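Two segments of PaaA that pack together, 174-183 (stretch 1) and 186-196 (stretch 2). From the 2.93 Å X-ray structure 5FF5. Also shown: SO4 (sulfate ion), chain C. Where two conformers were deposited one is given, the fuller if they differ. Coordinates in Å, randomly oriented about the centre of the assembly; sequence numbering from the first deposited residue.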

# COMPACT_ATOMS: atom_id res chain seq x y z
N ARG A 174 7.15 -9.85 -7.71
CA ARG A 174 7.23 -8.50 -7.13
C ARG A 174 6.81 -7.36 -8.06
O ARG A 174 6.40 -6.30 -7.59
CB ARG A 174 8.66 -8.22 -6.63
CG ARG A 174 9.74 -8.59 -7.60
CD ARG A 174 11.09 -8.07 -7.16
NE ARG A 174 12.10 -8.24 -8.20
CZ ARG A 174 12.36 -9.39 -8.81
NH1 ARG A 174 11.69 -10.49 -8.48
NH2 ARG A 174 13.29 -9.46 -9.75
N GLN A 175 6.96 -7.54 -9.37
CA GLN A 175 6.60 -6.49 -10.31
C GLN A 175 5.14 -6.67 -10.71
O GLN A 175 4.83 -7.51 -11.56
CB GLN A 175 7.54 -6.55 -11.51
CG GLN A 175 9.01 -6.85 -11.12
CD GLN A 175 10.01 -6.52 -12.21
OE1 GLN A 175 9.65 -6.01 -13.27
NE2 GLN A 175 11.28 -6.82 -11.96
N VAL A 176 4.26 -5.85 -10.13
CA VAL A 176 2.79 -6.06 -10.12
C VAL A 176 2.01 -5.82 -11.41
O VAL A 176 0.87 -6.29 -11.54
CB VAL A 176 2.12 -5.19 -9.02
CG1 VAL A 176 2.19 -3.70 -9.38
CG2 VAL A 176 0.68 -5.62 -8.78
N LEU A 177 2.59 -5.07 -12.35
CA LEU A 177 1.94 -4.75 -13.62
C LEU A 177 2.03 -5.92 -14.61
O LEU A 177 1.43 -5.87 -15.69
CB LEU A 177 2.57 -3.52 -14.25
CG LEU A 177 2.20 -2.18 -13.65
CD1 LEU A 177 2.79 -1.06 -14.46
CD2 LEU A 177 0.70 -2.07 -13.66
N TYR A 178 2.78 -6.95 -14.22
CA TYR A 178 3.04 -8.09 -15.09
C TYR A 178 2.44 -9.36 -14.51
O TYR A 178 2.77 -9.77 -13.40
CB TYR A 178 4.55 -8.29 -15.30
CG TYR A 178 5.34 -7.02 -15.54
CD1 TYR A 178 4.88 -6.06 -16.41
CD2 TYR A 178 6.53 -6.79 -14.88
CE1 TYR A 178 5.60 -4.89 -16.61
CE2 TYR A 178 7.27 -5.63 -15.08
CZ TYR A 178 6.80 -4.68 -15.95
OH TYR A 178 7.52 -3.52 -16.16
N ARG A 179 1.58 -10.01 -15.30
CA ARG A 179 0.94 -11.25 -14.89
C ARG A 179 1.56 -12.41 -15.64
O ARG A 179 2.33 -12.19 -16.58
CB ARG A 179 -0.56 -11.19 -15.15
CG ARG A 179 -1.31 -10.20 -14.25
CD ARG A 179 -2.35 -9.42 -15.07
NE ARG A 179 -3.50 -9.02 -14.26
CZ ARG A 179 -4.71 -9.56 -14.35
NH1 ARG A 179 -4.96 -10.54 -15.19
NH2 ARG A 179 -5.67 -9.11 -13.56
N THR A 180 1.26 -13.63 -15.23
CA THR A 180 1.88 -14.81 -15.83
C THR A 180 1.82 -14.85 -17.36
O THR A 180 2.81 -15.15 -18.01
CB THR A 180 1.26 -16.08 -15.30
OG1 THR A 180 1.21 -16.00 -13.87
CG2 THR A 180 2.10 -17.27 -15.69
N ASP A 181 0.70 -14.46 -17.94
CA ASP A 181 0.59 -14.44 -19.39
C ASP A 181 1.48 -13.38 -20.03
O ASP A 181 1.64 -13.36 -21.26
CB ASP A 181 -0.86 -14.19 -19.83
CG ASP A 181 -1.60 -15.48 -20.19
OD1 ASP A 181 -0.94 -16.50 -20.49
OD2 ASP A 181 -2.86 -15.46 -20.20
N ASP A 182 2.08 -12.52 -19.22
CA ASP A 182 2.87 -11.42 -19.75
C ASP A 182 4.35 -11.78 -19.96
O ASP A 182 5.10 -10.99 -20.55
CB ASP A 182 2.73 -10.20 -18.84
CG ASP A 182 1.31 -9.61 -18.88
OD1 ASP A 182 0.68 -9.67 -19.96
OD2 ASP A 182 0.80 -9.14 -17.83
N VAL A 183 4.75 -12.96 -19.51
CA VAL A 183 6.13 -13.42 -19.66
C VAL A 183 6.60 -13.44 -21.12
O VAL A 183 5.91 -13.95 -22.01
CB VAL A 183 6.32 -14.81 -19.05
CG1 VAL A 183 7.71 -15.34 -19.33
CG2 VAL A 183 6.05 -14.75 -17.55
S SO4 C . 13.58 -5.04 -8.86
O1 SO4 C . 13.42 -5.30 -7.43
O2 SO4 C . 12.52 -5.71 -9.60
O3 SO4 C . 14.85 -5.58 -9.38
O4 SO4 C . 13.48 -3.60 -9.10
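Stretch 2, residues 186-196: NKVDAAKDTIL

Stretch 2 is helical from Lys187, and the helix runs on past Leu196; phi lies between -53° and -80° and psi between -22° and -49°, with i-to-i+4 hydrogen bonds such as Ala191 N to Lys187 O (2.7 Å) and Thr194 N to Ala190 O (3.1 Å). Asn186 precedes it at the N-cap position, though its side chain makes no capping bond. Stretch 1 is mostly loop: a type I turn runs from Gln175 to Tyr178, closed by a weak bond from Tyr178 N to Gln175 O (3.4 Å), and a 3-10 segment spans 180-182. The overall course of stretch 1, from Arg174 CA to Val183 CA, runs roughly across the helix rather than along it. Two close approaches set the register: Leu177 CA to Ala191 CA, 5.5 Å, and Asp182 CA to Ala190 CA, 6.1 Å. Ala190 and Ala191 lie in the first turns of the helix.

Leu177, whose CA-to-CB bond points toward the helix, has the largest covered area, 91 Å². Leu177 CD1 lies 4.0 Å from Ala191 CB, and Leu177 CD2 is 3.6 Å from Thr194 CG2. Both methyls of Leu177 reach Ile195 CG1, CD2 at 4.1 Å and CD1 at 4.2 Å. Its carbonyl is also engaged: Thr194 OG1 donates to Leu177 O at 2.6 Å, tying the helix to the loop backbone.

Tyr178 starts sideways, but its ring end comes nearer. Tyr178 CD1 is 4.0 Å from Ala190 CB, and Tyr178 CE1 4.1 Å from Ala191 CB; the small alanine side chains thus meet the ring at van der Waals range. Farther out, Tyr178 OH approaches Lys187 CB to 3.2 Å. The extended m,t,t,t side chain of Lys187 carries NZ to Gln175 OE1, a hydrogen bond of 3.1 Å.

Asp182 CB packs 4.1 Å from Ala190 CB. Asp182 OD2 accepts from Arg179 N (2.8 Å, 171°), a nearly linear bond that links the residue before the 3-10 segment to its last residue.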

# COMPACT_ATOMS: atom_id res chain seq x y z
N ASN A 186 7.52 -7.33 -23.82
CA ASN A 186 8.25 -6.13 -23.41
C ASN A 186 7.57 -5.52 -22.20
O ASN A 186 6.36 -5.30 -22.22
CB ASN A 186 8.28 -5.09 -24.54
CG ASN A 186 9.04 -5.55 -25.75
OD1 ASN A 186 9.83 -6.49 -25.70
ND2 ASN A 186 8.82 -4.86 -26.88
N LYS A 187 8.35 -5.21 -21.16
CA LYS A 187 7.77 -4.66 -19.92
C LYS A 187 6.88 -3.42 -20.17
O LYS A 187 5.79 -3.34 -19.60
CB LYS A 187 8.88 -4.32 -18.92
CG LYS A 187 9.58 -5.53 -18.32
CD LYS A 187 10.49 -5.15 -17.16
CE LYS A 187 10.99 -6.39 -16.44
NZ LYS A 187 11.96 -6.03 -15.36
N VAL A 188 7.32 -2.49 -21.02
CA VAL A 188 6.54 -1.26 -21.21
C VAL A 188 5.24 -1.57 -21.91
O VAL A 188 4.24 -0.91 -21.66
CB VAL A 188 7.28 -0.19 -22.06
CG1 VAL A 188 8.38 0.49 -21.25
CG2 VAL A 188 7.82 -0.80 -23.32
N ASP A 189 5.23 -2.58 -22.78
CA ASP A 189 3.99 -2.95 -23.47
C ASP A 189 3.08 -3.79 -22.60
O ASP A 189 1.86 -3.65 -22.64
CB ASP A 189 4.28 -3.65 -24.79
CG ASP A 189 4.59 -2.68 -25.91
OD1 ASP A 189 4.20 -1.49 -25.80
OD2 ASP A 189 5.19 -3.11 -26.91
N ALA A 190 3.66 -4.69 -21.83
CA ALA A 190 2.85 -5.44 -20.90
C ALA A 190 2.25 -4.43 -19.93
O ALA A 190 1.05 -4.48 -19.64
CB ALA A 190 3.66 -6.48 -20.18
N ALA A 191 3.07 -3.48 -19.51
CA ALA A 191 2.68 -2.45 -18.55
C ALA A 191 1.48 -1.66 -19.03
O ALA A 191 0.52 -1.46 -18.30
CB ALA A 191 3.84 -1.52 -18.27
N LYS A 192 1.55 -1.20 -20.27
CA LYS A 192 0.47 -0.41 -20.85
C LYS A 192 -0.85 -1.21 -20.89
O LYS A 192 -1.89 -0.68 -20.52
CB LYS A 192 0.88 0.06 -22.25
CG LYS A 192 -0.07 1.04 -22.89
CD LYS A 192 0.42 1.45 -24.25
CE LYS A 192 -0.47 2.54 -24.84
NZ LYS A 192 -0.00 3.04 -26.17
N ASP A 193 -0.80 -2.47 -21.31
CA ASP A 193 -2.00 -3.33 -21.34
C ASP A 193 -2.67 -3.41 -19.97
O ASP A 193 -3.89 -3.30 -19.86
CB ASP A 193 -1.65 -4.74 -21.83
CG ASP A 193 -1.26 -4.78 -23.31
OD1 ASP A 193 -1.68 -3.86 -24.06
OD2 ASP A 193 -0.53 -5.74 -23.72
N THR A 194 -1.85 -3.59 -18.94
CA THR A 194 -2.35 -3.73 -17.58
C THR A 194 -2.92 -2.42 -17.06
O THR A 194 -4.00 -2.40 -16.47
CB THR A 194 -1.24 -4.20 -16.62
OG1 THR A 194 -0.84 -5.53 -16.94
CG2 THR A 194 -1.74 -4.18 -15.19
N ILE A 195 -2.20 -1.33 -17.26
CA ILE A 195 -2.65 -0.05 -16.76
C ILE A 195 -3.99 0.29 -17.34
O ILE A 195 -4.85 0.83 -16.67
CB ILE A 195 -1.66 1.06 -17.08
CG1 ILE A 195 -0.48 0.96 -16.12
CG2 ILE A 195 -2.32 2.41 -16.93
CD1 ILE A 195 0.48 2.09 -16.20
N LEU A 196 -4.18 -0.04 -18.61
CA LEU A 196 -5.41 0.33 -19.27
C LEU A 196 -6.58 -0.57 -18.85
O LEU A 196 -7.73 -0.16 -18.95
CB LEU A 196 -5.18 0.36 -20.78
CG LEU A 196 -4.11 1.44 -21.10
CD1 LEU A 196 -3.66 1.48 -22.56
CD2 LEU A 196 -4.51 2.85 -20.65